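Local atomic coordinates of insecticidal Delta-Endotoxin Cry8Ea1 (Bacillus Thuringiensis, PDB entry 3EB7), a protein that kills the soil-dwelling larvae of Holotrichia parallela, probably by forming pores in gut-cell membranes as three-domain Cry toxins do. Residues S31-S34 with T35-D38; N165-Y168 with N169-M172; A198-W201 with V202-N205; M211-S214 with V215-M219. All coordinates share one frame; numbering follows the deposited sequence. Where two conformers were deposited one is given.

Contact 1. Residues S31-S34 with T35-D38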
# COMPACT_ATOMS: atom_id res chain seq x y z
N SER A 31 -3.88 -8.46 -22.71
CA SER A 31 -5.01 -7.97 -21.97
C SER A 31 -4.66 -6.87 -20.93
O SER A 31 -5.39 -5.89 -20.75
CB SER A 31 -5.68 -9.18 -21.29
OG SER A 31 -6.50 -8.79 -20.19
N LEU A 32 -3.54 -7.07 -20.24
CA LEU A 32 -2.99 -6.13 -19.27
C LEU A 32 -2.59 -4.81 -19.93
O LEU A 32 -2.98 -3.75 -19.46
CB LEU A 32 -1.78 -6.78 -18.58
CG LEU A 32 -0.88 -5.94 -17.67
CD1 LEU A 32 -1.70 -5.24 -16.55
CD2 LEU A 32 0.20 -6.84 -17.08
N TYR A 33 -1.79 -4.87 -20.99
CA TYR A 33 -1.39 -3.69 -21.79
C TYR A 33 -2.59 -2.93 -22.34
O TYR A 33 -2.61 -1.70 -22.38
CB TYR A 33 -0.47 -4.07 -22.96
CG TYR A 33 0.98 -4.12 -22.58
CD1 TYR A 33 1.71 -5.31 -22.62
CD2 TYR A 33 1.61 -2.98 -22.14
CE1 TYR A 33 3.06 -5.35 -22.25
CE2 TYR A 33 2.95 -3.00 -21.77
CZ TYR A 33 3.66 -4.19 -21.82
OH TYR A 33 4.98 -4.15 -21.44
N SER A 34 -3.59 -3.69 -22.78
CA SER A 34 -4.84 -3.10 -23.22
C SER A 34 -5.51 -2.21 -22.12
O SER A 34 -5.91 -1.06 -22.37
CB SER A 34 -5.79 -4.19 -23.67
OG SER A 34 -6.93 -3.54 -24.18
N THR A 35 -5.60 -2.75 -20.92
CA THR A 35 -6.09 -2.03 -19.75
C THR A 35 -5.17 -0.86 -19.40
O THR A 35 -5.67 0.25 -19.25
CB THR A 35 -6.31 -2.99 -18.56
OG1 THR A 35 -7.34 -3.92 -18.92
CG2 THR A 35 -6.74 -2.27 -17.32
N LEU A 36 -3.86 -1.09 -19.30
CA LEU A 36 -2.90 -0.03 -18.94
C LEU A 36 -2.94 1.16 -19.89
O LEU A 36 -2.99 2.31 -19.46
CB LEU A 36 -1.48 -0.56 -18.91
CG LEU A 36 -0.80 -1.10 -17.63
CD1 LEU A 36 -1.75 -1.53 -16.47
CD2 LEU A 36 0.14 -2.25 -18.05
N ILE A 37 -2.92 0.86 -21.20
CA ILE A 37 -3.04 1.88 -22.25
C ILE A 37 -4.36 2.66 -22.20
O ILE A 37 -4.35 3.87 -22.38
CB ILE A 37 -2.79 1.28 -23.62
CG1 ILE A 37 -1.32 0.82 -23.70
CG2 ILE A 37 -3.13 2.29 -24.74
CD1 ILE A 37 -0.89 0.16 -25.03
N ASP A 38 -5.48 1.99 -21.92
CA ASP A 38 -6.76 2.68 -21.74
C ASP A 38 -6.77 3.66 -20.59
O ASP A 38 -7.40 4.71 -20.70
CB ASP A 38 -7.90 1.69 -21.50
CG ASP A 38 -8.53 1.22 -22.78
OD1 ASP A 38 -9.66 0.67 -22.67
OD2 ASP A 38 -7.93 1.38 -23.88
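Ser31-Ser34 and Thr35-Asp38 are consecutive turns of helix 26-40, joined by four i to i+4 backbone hydrogen bonds. The shortest are Leu36 N to Leu32 O and Ile37 N to Tyr33 O, each 2.8 Å. Thr35 N to Ser31 O is longer, 3.2 Å. The same carbonyl takes a second, weak bond from the hydroxyl of its own partner, Thr35 OG1 to Ser31 O at 3.3 Å. That hydroxyl can bend back because OG1 stands anti to the carbonyl carbon of Thr35 (chi1 -64°), beside the backbone N.

On the buried side Leu32 and Leu36 cross obliquely. CD1 of Leu32 meets both methyls of Leu36, with CD1 to CD1 at 3.7 Å, while Leu36 CD2 also leans obliquely toward the Tyr33 ring, 4.4 Å from its CD2. CG1 of Ile37 lies back against the preceding turn, 3.1 Å from Tyr33 O. The phenol OH of Tyr33 is bound by Asp149 of helix 133-153, and Tyr82 of helix 65-93 touches both Tyr33 and Ile37. Leu36 meets Leu13 of helix 2-20.

This part of the helix is thus amphipathic: aliphatic and aromatic groups face the helical bundle, Ser31 and Asp38 lie on the exposed side, and the one buried phenol carries its polar end to a carboxylate.

Contact 2. Residues N165-Y168 with N169-M172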
# COMPACT_ATOMS: atom_id res chain seq x y z
N ASN A 165 20.18 -11.28 -21.79
CA ASN A 165 20.88 -11.06 -20.53
C ASN A 165 21.11 -9.59 -20.23
O ASN A 165 20.99 -9.18 -19.10
CB ASN A 165 22.21 -11.83 -20.49
CG ASN A 165 22.00 -13.33 -20.22
OD1 ASN A 165 20.99 -13.75 -19.63
ND2 ASN A 165 22.96 -14.13 -20.67
N ASN A 166 21.46 -8.80 -21.25
CA ASN A 166 21.63 -7.36 -21.07
C ASN A 166 20.33 -6.69 -20.59
O ASN A 166 20.37 -5.85 -19.68
CB ASN A 166 22.08 -6.71 -22.38
CG ASN A 166 23.53 -7.00 -22.71
OD1 ASN A 166 24.32 -7.41 -21.84
ND2 ASN A 166 23.89 -6.82 -23.99
N TYR A 167 19.20 -7.08 -21.20
CA TYR A 167 17.88 -6.58 -20.83
C TYR A 167 17.55 -6.96 -19.40
O TYR A 167 17.05 -6.14 -18.63
CB TYR A 167 16.80 -7.11 -21.78
CG TYR A 167 16.72 -6.42 -23.14
CD1 TYR A 167 16.67 -5.02 -23.22
CD2 TYR A 167 16.67 -7.16 -24.32
CE1 TYR A 167 16.61 -4.38 -24.43
CE2 TYR A 167 16.61 -6.52 -25.57
CZ TYR A 167 16.56 -5.12 -25.61
OH TYR A 167 16.47 -4.44 -26.80
N TYR A 168 17.84 -8.21 -19.04
CA TYR A 168 17.64 -8.69 -17.69
C TYR A 168 18.54 -7.97 -16.66
O TYR A 168 18.09 -7.59 -15.59
CB TYR A 168 17.80 -10.20 -17.60
CG TYR A 168 17.50 -10.68 -16.20
CD1 TYR A 168 18.54 -11.01 -15.31
CD2 TYR A 168 16.18 -10.75 -15.73
CE1 TYR A 168 18.27 -11.44 -14.02
CE2 TYR A 168 15.91 -11.15 -14.46
CZ TYR A 168 16.96 -11.50 -13.60
OH TYR A 168 16.67 -11.92 -12.32
N ASN A 169 19.81 -7.77 -17.00
CA ASN A 169 20.69 -7.05 -16.11
C ASN A 169 20.29 -5.60 -15.99
O ASN A 169 20.40 -5.02 -14.94
CB ASN A 169 22.17 -7.20 -16.56
CG ASN A 169 22.69 -8.64 -16.39
OD1 ASN A 169 22.31 -9.33 -15.45
ND2 ASN A 169 23.52 -9.10 -17.31
N ARG A 170 19.82 -5.00 -17.06
CA ARG A 170 19.35 -3.62 -16.96
C ARG A 170 18.08 -3.56 -16.10
O ARG A 170 17.92 -2.65 -15.30
CB ARG A 170 19.13 -3.01 -18.34
CG ARG A 170 19.11 -1.47 -18.34
CD ARG A 170 19.72 -0.95 -19.66
NE ARG A 170 19.17 -1.63 -20.82
CZ ARG A 170 18.07 -1.22 -21.47
NH1 ARG A 170 17.43 -0.12 -21.07
NH2 ARG A 170 17.63 -1.89 -22.52
N GLN A 171 17.18 -4.52 -16.27
CA GLN A 171 15.96 -4.54 -15.49
C GLN A 171 16.31 -4.62 -13.99
O GLN A 171 15.70 -3.92 -13.19
CB GLN A 171 15.02 -5.66 -15.92
CG GLN A 171 13.63 -5.58 -15.24
CD GLN A 171 12.83 -6.86 -15.32
OE1 GLN A 171 13.36 -7.96 -15.13
NE2 GLN A 171 11.56 -6.73 -15.55
N MET A 172 17.29 -5.44 -13.61
CA MET A 172 17.71 -5.52 -12.19
C MET A 172 18.31 -4.22 -11.71
O MET A 172 18.05 -3.76 -10.61
CB MET A 172 18.73 -6.62 -11.98
CG MET A 172 18.19 -8.00 -12.22
SD MET A 172 19.36 -9.15 -11.49
CE MET A 172 20.82 -8.88 -12.53
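Arg170, bent at chi2 and chi3, runs alongside Tyr167 one turn back in helix 161-191 and brings NH2 to the ring edge, 3.3 Å from Tyr167 CE1, with the ring and guanidinium planes 52° apart. That same NH2 forms a salt bridge with Asp113.

Four backbone carbonyls are satisfied by i+4 amides, from Asn169 N to Asn165 O at 2.8 Å to Met172 N to Tyr168 O at 3.0 Å. The side-chain amide of Asn169 adds nothing to the first: ND2 is 3.1 Å from Asn165 O, but at a poor angle. The other polar ends look elsewhere. Tyr168 OH bonds Asp226, Asn165 OD1 takes an N-H from Arg228, and Gln171 NE2 serves two carbonyls, of Leu144 and Tyr225. The Tyr168 ring reaches forward along the helix because its CG is anti to the backbone N (chi1 -177°). Met172 has two conformers; in one, CG sits over a face of that ring and SD obliquely beside it, a tentative Met-aromatic contact.

Helix 99-119 meets Tyr167 and Arg170 through Asp113, while helix 133-153 packs on Tyr167, Tyr168 and Gln171, so this part of helix 161-191 is joined to both neighbours.

Contact 3. Residues A198-W201 with V202-N205; sequences AKQW and VEYN
Ala198 opens helix 198-220 and meets the next turn through its carbonyl, which accepts Val202 N at 3.1 Å and has Val202 CG2 close beside it. Lys199 follows with its chain extended as far as CE and bent at chi4. Its CE lies 3.7 Å from Glu203 OE1, whereas NZ stays 4.6 Å from that OE1, too far for a salt bridge, so any attraction between the charges is probably modest. Gln200 O accepts Tyr204 N at 2.9 Å; its side chain turns back, OE1 taking the amide N-H of Ser196.

Trp201 carries the contact. With CG anti to the backbone N (chi1 -171°), the indole runs along the helix beside Asn205, whose CB stands over the six-membered ring, 3.8 Å from its centroid in a CH-pi contact. The Asn205 amide lies nearly parallel to the ring, the planes only 8° apart, but shifted outward over its rim, CG 3.6 Å from Trp201 CH2. Alongside, Asn205 N donates to Trp201 O at 2.9 Å. Arg208 holds Asn205 OD1.

Helix 263-270 flanks this turn: Glu267 accepts the indole N-H, and Leu266 touches Ala198 and Trp201. Phe263 meets both Trp201 and Tyr204 edge-to-face, and the loop residue Trp256 touches Val202.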
# COMPACT_ATOMS: atom_id res chain seq x y z
N ALA A 198 -1.90 22.18 13.41
CA ALA A 198 -2.80 21.08 12.99
C ALA A 198 -3.16 21.12 11.50
O ALA A 198 -3.33 20.09 10.89
CB ALA A 198 -4.07 21.06 13.89
N LYS A 199 -3.22 22.30 10.90
CA LYS A 199 -3.52 22.46 9.50
C LYS A 199 -2.38 21.86 8.70
O LYS A 199 -2.62 21.07 7.78
CB LYS A 199 -3.69 23.93 9.15
CG LYS A 199 -3.97 24.25 7.68
CD LYS A 199 -4.05 25.75 7.50
CE LYS A 199 -4.03 26.16 6.01
NZ LYS A 199 -5.37 26.54 5.51
N GLN A 200 -1.15 22.22 9.06
CA GLN A 200 0.02 21.60 8.46
C GLN A 200 0.02 20.08 8.63
O GLN A 200 0.36 19.37 7.72
CB GLN A 200 1.26 22.19 9.08
CG GLN A 200 1.53 23.63 8.60
CD GLN A 200 2.59 24.32 9.41
OE1 GLN A 200 2.78 24.03 10.59
NE2 GLN A 200 3.28 25.26 8.79
N TRP A 201 -0.39 19.58 9.80
CA TRP A 201 -0.47 18.14 9.95
C TRP A 201 -1.43 17.49 8.90
O TRP A 201 -1.09 16.49 8.28
CB TRP A 201 -0.83 17.75 11.38
CG TRP A 201 -0.68 16.28 11.54
CD1 TRP A 201 0.43 15.60 11.96
CD2 TRP A 201 -1.67 15.28 11.23
NE1 TRP A 201 0.19 14.25 11.92
CE2 TRP A 201 -1.10 14.03 11.50
CE3 TRP A 201 -3.00 15.34 10.77
CZ2 TRP A 201 -1.79 12.83 11.32
CZ3 TRP A 201 -3.70 14.14 10.57
CH2 TRP A 201 -3.09 12.91 10.85
N VAL A 202 -2.61 18.08 8.70
CA VAL A 202 -3.56 17.60 7.66
C VAL A 202 -2.90 17.49 6.27
O VAL A 202 -3.06 16.49 5.56
CB VAL A 202 -4.85 18.48 7.62
CG1 VAL A 202 -5.80 18.05 6.48
CG2 VAL A 202 -5.56 18.43 8.93
N GLU A 203 -2.12 18.50 5.92
CA GLU A 203 -1.40 18.56 4.64
C GLU A 203 -0.33 17.49 4.53
O GLU A 203 -0.20 16.79 3.51
CB GLU A 203 -0.78 19.96 4.45
CG GLU A 203 -1.87 21.05 4.42
CD GLU A 203 -1.35 22.49 4.59
OE1 GLU A 203 -2.15 23.41 4.40
OE2 GLU A 203 -0.16 22.73 4.91
N TYR A 204 0.42 17.34 5.61
CA TYR A 204 1.51 16.39 5.68
C TYR A 204 0.95 14.96 5.55
O TYR A 204 1.41 14.15 4.77
CB TYR A 204 2.21 16.63 7.04
CG TYR A 204 3.24 15.63 7.48
CD1 TYR A 204 2.87 14.48 8.18
CD2 TYR A 204 4.59 15.84 7.18
CE1 TYR A 204 3.83 13.55 8.61
CE2 TYR A 204 5.55 14.94 7.60
CZ TYR A 204 5.17 13.80 8.33
OH TYR A 204 6.17 12.91 8.74
N ASN A 205 -0.08 14.66 6.34
CA ASN A 205 -0.72 13.37 6.27
C ASN A 205 -1.44 13.07 4.94
O ASN A 205 -1.50 11.92 4.52
CB ASN A 205 -1.66 13.25 7.44
CG ASN A 205 -2.33 11.92 7.46
OD1 ASN A 205 -1.67 10.89 7.68
ND2 ASN A 205 -3.64 11.91 7.16

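Contact 4. Residues M211-S214 with V215-M219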
# COMPACT_ATOMS: atom_id res chain seq x y z
N MET A 211 0.64 9.70 -1.66
CA MET A 211 1.87 9.21 -2.29
C MET A 211 2.23 7.78 -1.94
O MET A 211 2.95 7.14 -2.68
CB MET A 211 3.06 10.15 -2.01
CG MET A 211 2.84 11.59 -2.51
SD MET A 211 2.37 11.68 -4.26
CE MET A 211 4.02 11.66 -4.98
N THR A 212 1.75 7.28 -0.82
CA THR A 212 1.82 5.86 -0.56
C THR A 212 1.02 5.14 -1.65
O THR A 212 1.52 4.18 -2.23
CB THR A 212 1.20 5.54 0.80
OG1 THR A 212 1.89 6.28 1.82
CG2 THR A 212 1.27 4.01 1.10
N LEU A 213 -0.22 5.61 -1.88
CA LEU A 213 -1.09 5.09 -2.93
C LEU A 213 -0.53 5.26 -4.34
O LEU A 213 -0.59 4.33 -5.12
CB LEU A 213 -2.49 5.76 -2.86
CG LEU A 213 -3.29 5.53 -1.61
CD1 LEU A 213 -4.41 6.51 -1.53
CD2 LEU A 213 -3.79 4.07 -1.54
N SER A 214 -0.00 6.44 -4.65
CA SER A 214 0.43 6.79 -6.03
C SER A 214 1.87 6.46 -6.40
O SER A 214 2.26 6.57 -7.57
CB SER A 214 0.22 8.30 -6.30
OG SER A 214 -1.10 8.71 -5.97
N VAL A 215 2.70 6.15 -5.40
CA VAL A 215 4.11 6.03 -5.65
C VAL A 215 4.59 4.76 -4.98
O VAL A 215 4.97 3.84 -5.66
CB VAL A 215 4.94 7.28 -5.17
CG1 VAL A 215 6.49 7.00 -5.33
CG2 VAL A 215 4.61 8.50 -5.98
N LEU A 216 4.54 4.72 -3.65
CA LEU A 216 5.01 3.57 -2.89
C LEU A 216 4.36 2.24 -3.25
O LEU A 216 5.08 1.25 -3.40
CB LEU A 216 4.90 3.83 -1.37
CG LEU A 216 5.72 5.01 -0.84
CD1 LEU A 216 5.60 4.94 0.63
CD2 LEU A 216 7.24 5.01 -1.31
N ASP A 217 3.04 2.21 -3.37
CA ASP A 217 2.31 0.94 -3.64
C ASP A 217 2.71 0.31 -4.97
O ASP A 217 2.90 -0.90 -5.04
CB ASP A 217 0.76 1.12 -3.57
CG ASP A 217 0.23 1.28 -2.10
OD1 ASP A 217 1.07 1.11 -1.14
OD2 ASP A 217 -1.00 1.58 -1.91
N ILE A 218 2.86 1.11 -6.04
CA ILE A 218 3.28 0.48 -7.31
C ILE A 218 4.77 0.07 -7.30
O ILE A 218 5.15 -0.95 -7.84
CB ILE A 218 2.93 1.34 -8.60
CG1 ILE A 218 3.02 0.46 -9.85
CG2 ILE A 218 3.84 2.56 -8.73
CD1 ILE A 218 2.12 -0.77 -9.80
N MET A 219 5.60 0.88 -6.67
CA MET A 219 7.01 0.61 -6.54
C MET A 219 7.23 -0.72 -5.78
O MET A 219 8.10 -1.50 -6.14
CB MET A 219 7.69 1.82 -5.86
CG MET A 219 9.17 1.66 -5.55
SD MET A 219 9.42 1.02 -3.87
CE MET A 219 8.33 2.00 -2.88
O HOH W 1 1.07 3.38 -6.76
O HOH W 2 -2.36 1.88 -4.59
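Val215 packs on Met211 one turn back in helix 198-220: bends at chi2 and chi3 curl the Met211 chain so that CE reaches Val215 CG2 at a tight 3.4 Å. Here the helix widens into a pi-type turn. Val215 N makes a weak bond to Met211 O, at 124°, and Leu216 N reaches the same oxygen at 3.1 Å and 160°, an i to i+5 link. Leu216 also sets CD1 near Thr212 OG1, whose hydroxyl bonds Arg208 O.

Asp217 N repeats the wide step, hydrogen-bonding Thr212 O at 2.7 Å, again i to i+5. Its carboxylate, held beside the backbone N (chi1 -73°), lies alongside Leu213 with OD2 3.8 Å from Leu213 CD2. OD2 forms a salt bridge with Arg240 and is linked to Leu213 O by a water that donates to both; the arginine would be expected to stabilise this buried charge. Ile218 N, skipped by the wide turn, donates a hydrogen bond to a second water, 3.0 Å away.

The turn is buried among helices: Leu133 of helix 133-153 touches Met211 and Val215, Tyr186 of helix 161-191 meets Met211 and Thr212, and helix 2-20 packs on Leu213 and Ile218.

How the contacts relate
All four contacts join successive turns within helices of the N-terminal helical domain, the part of Cry toxins generally linked to pore formation. Contacts 3 and 4 share helix 198-220, their centres about 19 Å apart: the first lies at its start against helix 263-270, whereas the centre of contact 4 lies about 7 Å from the centre of the chain. Helix 161-191, just before it in sequence, holds contact 2 and also packs on contact 4, about 24 Å away between centres. Helix 133-153 touches contacts 1, 2 and 4, and helix 2-20 reaches contacts 1 and 4, whose nearest atoms are about 8 Å apart. None of the four touches another directly.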